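Local coordinates for putative curved DNA-binding protein (Chaetomium thermophilum var. thermophilum DSM 1495, PDB 4IPA), which is the Arx1 protein of a thermophilic fungus, resembles the methionine aminopeptidases and probably takes part in ribosome biogenesis, at residues Val23-Leu26 / Thr27-Thr31; Gly148-Ala151 / Asp152-Ala156. One frame throughout, in Å; residues are numbered along the deposited sequence. Where two conformers were deposited one is given.

Contact 1: residues Val23-Leu26 / Thr27-Thr31; sequences VDVL and TKYKT
The Tyr29 ring is met by Val25, one turn earlier, where Val25 CG1 lies 3.6 Å from Tyr29 CE2 and nearly as close to CD2. Val25 O approaches the same ring obliquely, and outside the two segments the ring of Tyr127 meets it with the planes inclined at about 55°. The side chains of Val25 and Tyr29 run side by side on the face that the first turns of helix 23-46 turn to strand 127-136, a helix-on-sheet arrangement within the pita-bread fold of the M24 family. The other flat group is the Asp24 carboxylate. Lys28 NZ meets Asp24 OD2 at 2.9 Å on its syn lone pair, and a weak bond runs to Asp24 OD1 at 3.1 Å, so the salt bridge has two prongs. With CG beside its own backbone N (chi1 -74°) and the rest of the chain extended, Lys28 runs back along Asp24 O to reach this carboxylate. Asp125 OD2 gives the ammonium a second anion, which would be expected to stabilise its positive charge. Among the backbone bonds, Tyr29 N reaches Val25 O at 3.0 Å along an almost straight N-H path (177°). On the exposed side, Thr27 turns its hydroxyl back into the preceding turn, and Thr31 does the same toward Thr27 O. Val23 O thus holds two donors of Thr27 on opposite faces of its carbonyl plane, N at 2.9 Å and OG1 at 2.7 Å.

Contact 2: residues Gly148-Ala151 / Asp152-Ala156; sequences GRQA and DLFLA
Arg149 and Asp152 form the ionic part of this contact, a salt bridge between residues i and i+3 of one helix. Arg149 NH1 lies 2.9 Å from Asp152 OD2, which sits at the edge of the guanidinium and in its plane. The carboxylate receives it on the anti side of OD2, and the two flat groups are turned 49° apart. Arg149 gets there by folding: bends at chi2 and chi3 bring the guanidinium back over the helix toward the carboxylate. Each partner has further polar neighbours. NH1 and NH2 also bond Tyr207 O and Asp208 O, while Asp152 OD1 is taken by Thr372 OG1, so the buried Asp152 and the partly exposed Arg149 are each held by further hydrogen bonds.

The backbone supplies three regular bonds across the junction. Leu153 N meets Arg149 O at 2.9 Å, Phe154 N meets Gln150 O at 3.2 Å, and Leu155 N meets Ala151 O at 3.0 Å.

Van der Waals and ring-edge contacts follow. Phe154 presents the edge of its ring to Gln150 O, which lies near the ring plane and 3.0 Å from CD1; the carbonyl therefore faces both the backbone N-H and the ring edge of one residue. Gln150 runs alongside, its CG 3.8 Å from Phe154 CE1, with amide and ring planes 61° apart, while its NE2 goes to Gly113 O. Leu155 lays CG against Ala151 O at 3.4 Å.

Phe154 rests on Thr134 and Val136 of strand 127-136 and meets the Trp365 ring, while Leu153 touches Cys257 of strand 250-258. Helix 148-167 thereby packs its first turns against strands 127-136 and 250-258, as helices do against the beta-sheets of the M24 pita-bread fold.

How the contacts relate
Contact 1 opens helix 23-46 and contact 2 lies near the start of helix 148-167, so both sit in the first turns of their helices. They lie on opposite sides of the chain's centre, each about 19 Å from it, with their own centres about 35 Å apart and their nearest atoms about 23 Å apart. Strand 127-136 is their common ground: Val25 and Lys28 of contact 1 touch Tyr127 at its start, whereas Gln150 and Phe154 of contact 2 touch its far end. The settings differ, since residues 23-31 lie largely at the surface and residues 148-156 are mostly buried. Neither contact includes a metal or ligand.

Contact 1: residues Val23-Leu26 / Thr27-Thr31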
loop_
_atom_site.group_PDB
_atom_site.type_symbol
_atom_site.label_atom_id
_atom_site.label_comp_id
_atom_site.label_asym_id
_atom_site.label_seq_id
_atom_site.Cartn_x
_atom_site.Cartn_y
_atom_site.Cartn_z
ATOM N N VAL A 23 -0.243 -24.056 -5.809
ATOM C CA VAL A 23 -1.637 -23.865 -5.438
ATOM C C VAL A 23 -1.713 -23.479 -3.976
ATOM O O VAL A 23 -2.453 -22.574 -3.600
ATOM C CB VAL A 23 -2.471 -25.135 -5.674
ATOM C CG1 VAL A 23 -3.859 -24.995 -5.046
ATOM C CG2 VAL A 23 -2.563 -25.426 -7.183
ATOM N N ASP A 24 -0.923 -24.147 -3.147
ATOM C CA ASP A 24 -0.987 -23.890 -1.711
ATOM C C ASP A 24 -0.691 -22.423 -1.362
ATOM O O ASP A 24 -1.426 -21.782 -0.620
ATOM C CB ASP A 24 -0.038 -24.812 -0.957
ATOM C CG ASP A 24 0.016 -24.495 0.529
ATOM O OD1 ASP A 24 -1.021 -24.634 1.202
ATOM O OD2 ASP A 24 1.096 -24.105 1.025
ATOM N N VAL A 25 0.392 -21.904 -1.914
ATOM C CA VAL A 25 0.820 -20.546 -1.643
ATOM C C VAL A 25 -0.125 -19.514 -2.282
ATOM O O VAL A 25 -0.565 -18.567 -1.636
ATOM C CB VAL A 25 2.270 -20.370 -2.112
ATOM C CG1 VAL A 25 2.672 -18.893 -2.138
ATOM C CG2 VAL A 25 3.194 -21.221 -1.214
ATOM N N LEU A 26 -0.453 -19.725 -3.546
ATOM C CA LEU A 26 -1.356 -18.840 -4.243
ATOM C C LEU A 26 -2.683 -18.732 -3.480
ATOM O O LEU A 26 -3.212 -17.637 -3.282
ATOM C CB LEU A 26 -1.561 -19.357 -5.656
ATOM C CG LEU A 26 -1.996 -18.367 -6.733
ATOM C CD1 LEU A 26 -1.277 -17.036 -6.566
ATOM C CD2 LEU A 26 -1.757 -18.971 -8.124
ATOM N N THR A 27 -3.188 -19.870 -3.018
ATOM C CA THR A 27 -4.464 -19.956 -2.307
ATOM C C THR A 27 -4.440 -19.260 -0.938
ATOM O O THR A 27 -5.453 -18.712 -0.500
ATOM C CB THR A 27 -4.908 -21.445 -2.151
ATOM O OG1 THR A 27 -5.079 -22.021 -3.454
ATOM C CG2 THR A 27 -6.218 -21.560 -1.384
ATOM N N LYS A 28 -3.290 -19.277 -0.276
ATOM C CA LYS A 28 -3.143 -18.586 1.002
ATOM C C LYS A 28 -3.099 -17.073 0.805
ATOM O O LYS A 28 -3.736 -16.334 1.547
ATOM C CB LYS A 28 -1.905 -19.099 1.753
ATOM C CG LYS A 28 -2.103 -20.493 2.358
ATOM C CD LYS A 28 -0.797 -21.146 2.800
ATOM C CE LYS A 28 -1.083 -22.491 3.481
ATOM N NZ LYS A 28 0.152 -23.299 3.701
ATOM N N TYR A 29 -2.343 -16.619 -0.195
ATOM C CA TYR A 29 -2.406 -15.226 -0.615
ATOM C C TYR A 29 -3.843 -14.856 -0.931
ATOM O O TYR A 29 -4.336 -13.827 -0.487
ATOM C CB TYR A 29 -1.544 -14.990 -1.847
ATOM C CG TYR A 29 -0.097 -14.705 -1.556
ATOM C CD1 TYR A 29 0.279 -13.548 -0.891
ATOM C CD2 TYR A 29 0.897 -15.571 -1.971
ATOM C CE1 TYR A 29 1.589 -13.279 -0.636
ATOM C CE2 TYR A 29 2.225 -15.306 -1.717
ATOM C CZ TYR A 29 2.557 -14.160 -1.046
ATOM O OH TYR A 29 3.863 -13.882 -0.792
ATOM N N LYS A 30 -4.528 -15.708 -1.687
ATOM C CA LYS A 30 -5.906 -15.407 -2.078
ATOM C C LYS A 30 -6.868 -15.344 -0.886
ATOM O O LYS A 30 -7.788 -14.524 -0.863
ATOM C CB LYS A 30 -6.426 -16.406 -3.118
ATOM C CG LYS A 30 -7.868 -16.155 -3.538
ATOM C CD LYS A 30 -7.948 -15.002 -4.532
ATOM C CE LYS A 30 -9.384 -14.603 -4.814
ATOM N NZ LYS A 30 -9.436 -13.276 -5.473
ATOM N N THR A 31 -6.671 -16.211 0.099
ATOM C CA THR A 31 -7.508 -16.165 1.288
ATOM C C THR A 31 -7.283 -14.840 2.008
ATOM O O THR A 31 -8.223 -14.206 2.478
ATOM C CB THR A 31 -7.172 -17.293 2.277
ATOM O OG1 THR A 31 -7.182 -18.550 1.603
ATOM C CG2 THR A 31 -8.202 -17.313 3.391
#

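Contact 2: residues Gly148-Ala151 / Asp152-Ala156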
loop_
_atom_site.group_PDB
_atom_site.type_symbol
_atom_site.label_atom_id
_atom_site.label_comp_id
_atom_site.label_asym_id
_atom_site.label_seq_id
_atom_site.Cartn_x
_atom_site.Cartn_y
_atom_site.Cartn_z
ATOM N N GLY A 148 -12.950 19.150 -10.623
ATOM C CA GLY A 148 -11.858 20.064 -10.336
ATOM C C GLY A 148 -10.505 19.376 -10.349
ATOM O O GLY A 148 -10.313 18.376 -11.033
ATOM N N ARG A 149 -9.565 19.908 -9.576
ATOM C CA ARG A 149 -8.219 19.353 -9.557
ATOM C C ARG A 149 -8.218 18.042 -8.775
ATOM O O ARG A 149 -7.292 17.236 -8.900
ATOM C CB ARG A 149 -7.235 20.351 -8.967
ATOM C CG ARG A 149 -7.200 21.662 -9.723
ATOM C CD ARG A 149 -6.315 21.563 -10.955
ATOM N NE ARG A 149 -4.906 21.483 -10.573
ATOM C CZ ARG A 149 -4.097 20.495 -10.928
ATOM N NH1 ARG A 149 -4.559 19.507 -11.681
ATOM N NH2 ARG A 149 -2.831 20.500 -10.539
ATOM N N GLN A 150 -9.272 17.822 -7.988
ATOM C CA GLN A 150 -9.406 16.572 -7.259
ATOM C C GLN A 150 -9.624 15.407 -8.218
ATOM O O GLN A 150 -9.129 14.291 -8.002
ATOM C CB GLN A 150 -10.543 16.649 -6.244
ATOM C CG GLN A 150 -10.724 15.356 -5.490
ATOM C CD GLN A 150 -10.682 15.543 -3.985
ATOM O OE1 GLN A 150 -9.655 15.954 -3.423
ATOM N NE2 GLN A 150 -11.804 15.241 -3.317
ATOM N N ALA A 151 -10.358 15.673 -9.291
ATOM C CA ALA A 151 -10.522 14.682 -10.346
ATOM C C ALA A 151 -9.172 14.392 -11.014
ATOM O O ALA A 151 -8.865 13.236 -11.331
ATOM C CB ALA A 151 -11.564 15.143 -11.371
ATOM N N ASP A 152 -8.360 15.432 -11.206
ATOM C CA ASP A 152 -7.041 15.256 -11.808
ATOM C C ASP A 152 -6.128 14.380 -10.942
ATOM O O ASP A 152 -5.418 13.519 -11.457
ATOM C CB ASP A 152 -6.361 16.605 -12.035
ATOM C CG ASP A 152 -7.051 17.446 -13.103
ATOM O OD1 ASP A 152 -7.704 16.858 -13.996
ATOM O OD2 ASP A 152 -6.928 18.693 -13.045
ATOM N N LEU A 153 -6.141 14.640 -9.633
ATOM C CA LEU A 153 -5.343 13.902 -8.663
ATOM C C LEU A 153 -5.659 12.402 -8.712
ATOM O O LEU A 153 -4.757 11.569 -8.783
ATOM C CB LEU A 153 -5.608 14.441 -7.254
ATOM C CG LEU A 153 -4.937 13.666 -6.112
ATOM C CD1 LEU A 153 -3.420 13.740 -6.262
ATOM C CD2 LEU A 153 -5.367 14.168 -4.718
ATOM N N PHE A 154 -6.947 12.073 -8.679
ATOM C CA PHE A 154 -7.394 10.695 -8.758
ATOM C C PHE A 154 -7.019 10.008 -10.071
ATOM O O PHE A 154 -6.551 8.873 -10.064
ATOM C CB PHE A 154 -8.916 10.611 -8.563
ATOM C CG PHE A 154 -9.339 10.584 -7.121
ATOM C CD1 PHE A 154 -9.365 11.750 -6.368
ATOM C CD2 PHE A 154 -9.711 9.394 -6.520
ATOM C CE1 PHE A 154 -9.765 11.728 -5.047
ATOM C CE2 PHE A 154 -10.104 9.364 -5.190
ATOM C CZ PHE A 154 -10.132 10.535 -4.456
ATOM N N LEU A 155 -7.264 10.676 -11.192
ATOM C CA LEU A 155 -6.964 10.087 -12.496
ATOM C C LEU A 155 -5.464 9.866 -12.708
ATOM O O LEU A 155 -5.065 8.871 -13.314
ATOM C CB LEU A 155 -7.536 10.939 -13.624
ATOM C CG LEU A 155 -9.049 10.816 -13.750
ATOM C CD1 LEU A 155 -9.583 11.865 -14.712
ATOM C CD2 LEU A 155 -9.432 9.413 -14.190
ATOM N N ALA A 156 -4.638 10.792 -12.215
ATOM C CA ALA A 156 -3.195 10.622 -12.293
ATOM C C ALA A 156 -2.805 9.342 -11.557
ATOM O O ALA A 156 -1.993 8.552 -12.033
ATOM C CB ALA A 156 -2.481 11.811 -11.683
#